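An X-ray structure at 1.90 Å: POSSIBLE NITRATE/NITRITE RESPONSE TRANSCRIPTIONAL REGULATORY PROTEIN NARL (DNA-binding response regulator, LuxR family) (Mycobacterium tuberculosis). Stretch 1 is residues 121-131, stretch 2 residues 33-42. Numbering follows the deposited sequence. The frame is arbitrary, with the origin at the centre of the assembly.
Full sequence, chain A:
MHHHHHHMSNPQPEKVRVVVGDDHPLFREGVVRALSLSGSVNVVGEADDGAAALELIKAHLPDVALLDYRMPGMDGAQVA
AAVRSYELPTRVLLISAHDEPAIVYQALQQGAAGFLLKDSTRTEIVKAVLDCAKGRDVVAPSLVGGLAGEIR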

# COMPACT_ATOMS: atom_id res chain seq x y z
N THR A 121 0.39 14.25 -3.86
CA THR A 121 0.96 14.48 -5.17
C THR A 121 1.76 13.29 -5.66
O THR A 121 2.10 12.40 -4.91
CB THR A 121 1.90 15.69 -5.14
OG1 THR A 121 2.99 15.42 -4.25
CG2 THR A 121 1.16 16.95 -4.69
N ARG A 122 2.09 13.33 -6.94
CA ARG A 122 2.97 12.36 -7.57
C ARG A 122 4.28 12.17 -6.79
O ARG A 122 4.65 11.05 -6.44
CB ARG A 122 3.27 12.84 -8.98
CG ARG A 122 3.90 11.86 -9.89
CD ARG A 122 3.64 12.30 -11.33
NE ARG A 122 4.75 13.02 -11.92
CZ ARG A 122 4.68 13.67 -13.08
NH1 ARG A 122 3.54 13.72 -13.77
NH2 ARG A 122 5.75 14.28 -13.56
N THR A 123 4.98 13.27 -6.47
CA THR A 123 6.29 13.14 -5.79
C THR A 123 6.10 12.73 -4.33
O THR A 123 6.89 11.96 -3.81
CB THR A 123 7.18 14.42 -5.90
OG1 THR A 123 6.49 15.52 -5.32
CG2 THR A 123 7.58 14.74 -7.38
N GLU A 124 5.04 13.22 -3.68
CA GLU A 124 4.70 12.79 -2.32
C GLU A 124 4.50 11.28 -2.16
O GLU A 124 5.00 10.70 -1.23
CB GLU A 124 3.44 13.49 -1.81
CG GLU A 124 3.67 14.92 -1.34
CD GLU A 124 2.38 15.60 -0.93
OE1 GLU A 124 1.30 15.23 -1.45
OE2 GLU A 124 2.45 16.53 -0.11
N ILE A 125 3.79 10.64 -3.09
CA ILE A 125 3.56 9.19 -3.02
C ILE A 125 4.81 8.39 -3.29
O ILE A 125 5.08 7.39 -2.61
CB ILE A 125 2.46 8.76 -4.00
CG1 ILE A 125 1.14 9.40 -3.58
CG2 ILE A 125 2.31 7.25 -4.02
CD1 ILE A 125 0.31 9.85 -4.73
N VAL A 126 5.60 8.83 -4.28
CA VAL A 126 6.86 8.17 -4.56
C VAL A 126 7.71 8.26 -3.30
O VAL A 126 8.25 7.26 -2.85
CB VAL A 126 7.60 8.80 -5.74
CG1 VAL A 126 9.08 8.33 -5.81
CG2 VAL A 126 6.87 8.49 -7.04
N LYS A 127 7.85 9.46 -2.75
CA LYS A 127 8.67 9.64 -1.57
C LYS A 127 8.17 8.81 -0.36
O LYS A 127 8.97 8.21 0.35
CB LYS A 127 8.77 11.12 -1.20
CG LYS A 127 9.46 11.35 0.13
CD LYS A 127 9.70 12.83 0.42
CE LYS A 127 10.23 13.03 1.85
NZ LYS A 127 11.48 12.21 2.03
N ALA A 128 6.87 8.78 -0.16
CA ALA A 128 6.27 7.94 0.90
C ALA A 128 6.61 6.47 0.74
O ALA A 128 7.00 5.79 1.71
CB ALA A 128 4.77 8.14 0.96
N VAL A 129 6.50 5.96 -0.48
CA VAL A 129 6.83 4.56 -0.75
C VAL A 129 8.33 4.29 -0.52
O VAL A 129 8.72 3.32 0.15
CB VAL A 129 6.40 4.19 -2.18
CG1 VAL A 129 7.04 2.91 -2.64
CG2 VAL A 129 4.87 4.11 -2.23
N LEU A 130 9.18 5.15 -1.06
CA LEU A 130 10.62 5.01 -0.90
C LEU A 130 11.06 5.13 0.55
O LEU A 130 11.89 4.34 1.01
CB LEU A 130 11.38 6.01 -1.80
CG LEU A 130 11.19 5.79 -3.32
CD1 LEU A 130 12.00 6.81 -4.14
CD2 LEU A 130 11.55 4.36 -3.72
N ASP A 131 10.50 6.08 1.29
CA ASP A 131 10.84 6.27 2.71
C ASP A 131 10.39 5.07 3.55
O ASP A 131 11.08 4.63 4.48
CB ASP A 131 10.17 7.53 3.27
CG ASP A 131 10.84 8.82 2.81
OD1 ASP A 131 11.97 8.78 2.26
OD2 ASP A 131 10.24 9.90 3.02
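Stretch 2, residues 33-42: RALSLSGSVN

Stretch 2 approaches the helix of residues 122-131 as the last turns of another helix, a short turn, and the start of a strand. The helical part, which begins earlier in the chain, crosses the first helix at a signed angle of -73°, with the two axes 9.3 Å apart at their closest. The chain then turns through G39 and S40 and enters an extended conformation at V41 and N42. G39 has a positive phi of 83°, and at its backbone angles a CB would be jammed against the carbonyl oxygen of S38, so the turn itself calls for glycine. The order of contacts follows this path: R122 lies nearest A34, V126 nearest L35, and L130 nearest V41, the CA-CA distances being 5.7, 5.8 and 8.1 Å. Stretch 2 therefore advances along the first helix from its N-terminal turn toward its C-terminal end.

Where the backbones come close, the residue of stretch 2 at the contact is a small one, A34. A34 points its CB toward the first helix, and the methyl group occupies little room, lying 3.8 Å from CG of R122, so that the aliphatic part of the arginine passes beside it. One turn further along, V126 fits against the same part of stretch 2. Its CG2 is 3.6 Å from O of A34, and both methyls of V126 lie against CB of S38, at 3.9 Å from CG1 and 4.0 Å from CG2.

L35 supplies the main bump in the other direction. Its CA-to-CB bond points sideways, but with chi1 m and chi2 t the end of the side chain comes nearer, and CD2 enters a hollow formed by I125, V126 and V129. This methyl is 4.0 Å from CG2 of V129, 4.1 Å from both CA and CG2 of V126, and 4.4 Å from CG2 of I125. The contact with CA of V126 shows that the leucine reaches down to the backbone of the first helix.

Beyond the turn, the strand takes over. V41 points toward the helix and sets its CG2 3.9 Å from CD2 of L130 and, more loosely, 4.5 Å from CG1 of V129. L130, itself sideways at CB, brings its end closer to the turn: CD2 lies 4.0 Å from O of S40, and CD1 lies 4.1 Å from CB of S40. The leucine thus packs against both S40 and V41.

No hydrogen bond joins the stretches; the 384 Å² buried between them rests on packing. Several polar groups are instead bonded within their own stretch. S38 OG donates to O of L35 at 2.6 Å and accepts from N of S40 at 3.0 Å, bracing the turn that places S40 against L130. In the first helix, OG1 of T121 caps the N terminus by accepting from N of E124 at 3.1 Å, and N of T121 donates in return to OE1 of E124 at 2.8 Å.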

# COMPACT_ATOMS: atom_id res chain seq x y z
N ARG A 33 1.58 4.45 -12.50
CA ARG A 33 2.37 5.29 -13.41
C ARG A 33 3.36 6.19 -12.68
O ARG A 33 4.53 6.27 -13.08
CB ARG A 33 1.47 6.13 -14.29
CG ARG A 33 2.10 6.47 -15.60
CD ARG A 33 1.04 6.66 -16.62
NE ARG A 33 1.45 7.45 -17.77
CZ ARG A 33 1.66 8.77 -17.74
NH1 ARG A 33 1.56 9.47 -16.60
NH2 ARG A 33 2.00 9.39 -18.84
N ALA A 34 2.90 6.87 -11.64
CA ALA A 34 3.80 7.67 -10.76
C ALA A 34 5.00 6.88 -10.27
O ALA A 34 6.15 7.35 -10.33
CB ALA A 34 3.05 8.22 -9.54
N LEU A 35 4.74 5.68 -9.74
CA LEU A 35 5.83 4.86 -9.22
C LEU A 35 6.77 4.40 -10.35
O LEU A 35 8.00 4.54 -10.25
CB LEU A 35 5.26 3.67 -8.42
CG LEU A 35 4.43 4.00 -7.18
CD1 LEU A 35 3.82 2.72 -6.53
CD2 LEU A 35 5.25 4.81 -6.20
N SER A 36 6.20 3.89 -11.43
CA SER A 36 6.97 3.37 -12.54
C SER A 36 7.81 4.45 -13.22
O SER A 36 8.97 4.23 -13.56
CB SER A 36 6.00 2.70 -13.54
OG SER A 36 5.42 1.53 -12.95
N LEU A 37 7.22 5.64 -13.39
CA LEU A 37 7.90 6.75 -14.04
C LEU A 37 8.96 7.42 -13.17
O LEU A 37 9.76 8.18 -13.70
CB LEU A 37 6.89 7.78 -14.53
CG LEU A 37 6.05 7.34 -15.73
CD1 LEU A 37 5.10 8.49 -16.15
CD2 LEU A 37 6.89 6.92 -16.91
N SER A 38 8.99 7.12 -11.86
CA SER A 38 10.03 7.62 -10.95
C SER A 38 11.39 7.05 -11.34
O SER A 38 12.38 7.67 -11.11
CB SER A 38 9.75 7.25 -9.49
OG SER A 38 10.04 5.87 -9.21
N GLY A 39 11.40 5.86 -11.92
CA GLY A 39 12.64 5.13 -12.21
C GLY A 39 13.18 4.34 -11.01
O GLY A 39 14.16 3.60 -11.17
N SER A 40 12.55 4.44 -9.84
CA SER A 40 13.06 3.81 -8.60
C SER A 40 12.17 2.69 -8.03
O SER A 40 12.45 2.14 -6.95
CB SER A 40 13.26 4.88 -7.54
OG SER A 40 14.35 5.73 -7.89
N VAL A 41 11.09 2.38 -8.73
CA VAL A 41 10.07 1.47 -8.22
C VAL A 41 9.63 0.49 -9.32
O VAL A 41 9.35 0.86 -10.47
CB VAL A 41 8.82 2.22 -7.67
CG1 VAL A 41 7.76 1.22 -7.14
CG2 VAL A 41 9.18 3.26 -6.56
N ASN A 42 9.58 -0.76 -8.92
CA ASN A 42 9.07 -1.85 -9.72
C ASN A 42 7.73 -2.31 -9.08
O ASN A 42 7.71 -2.91 -8.01
CB ASN A 42 10.10 -2.96 -9.74
CG ASN A 42 9.66 -4.21 -10.53
OD1 ASN A 42 8.66 -4.22 -11.28
ND2 ASN A 42 10.44 -5.26 -10.37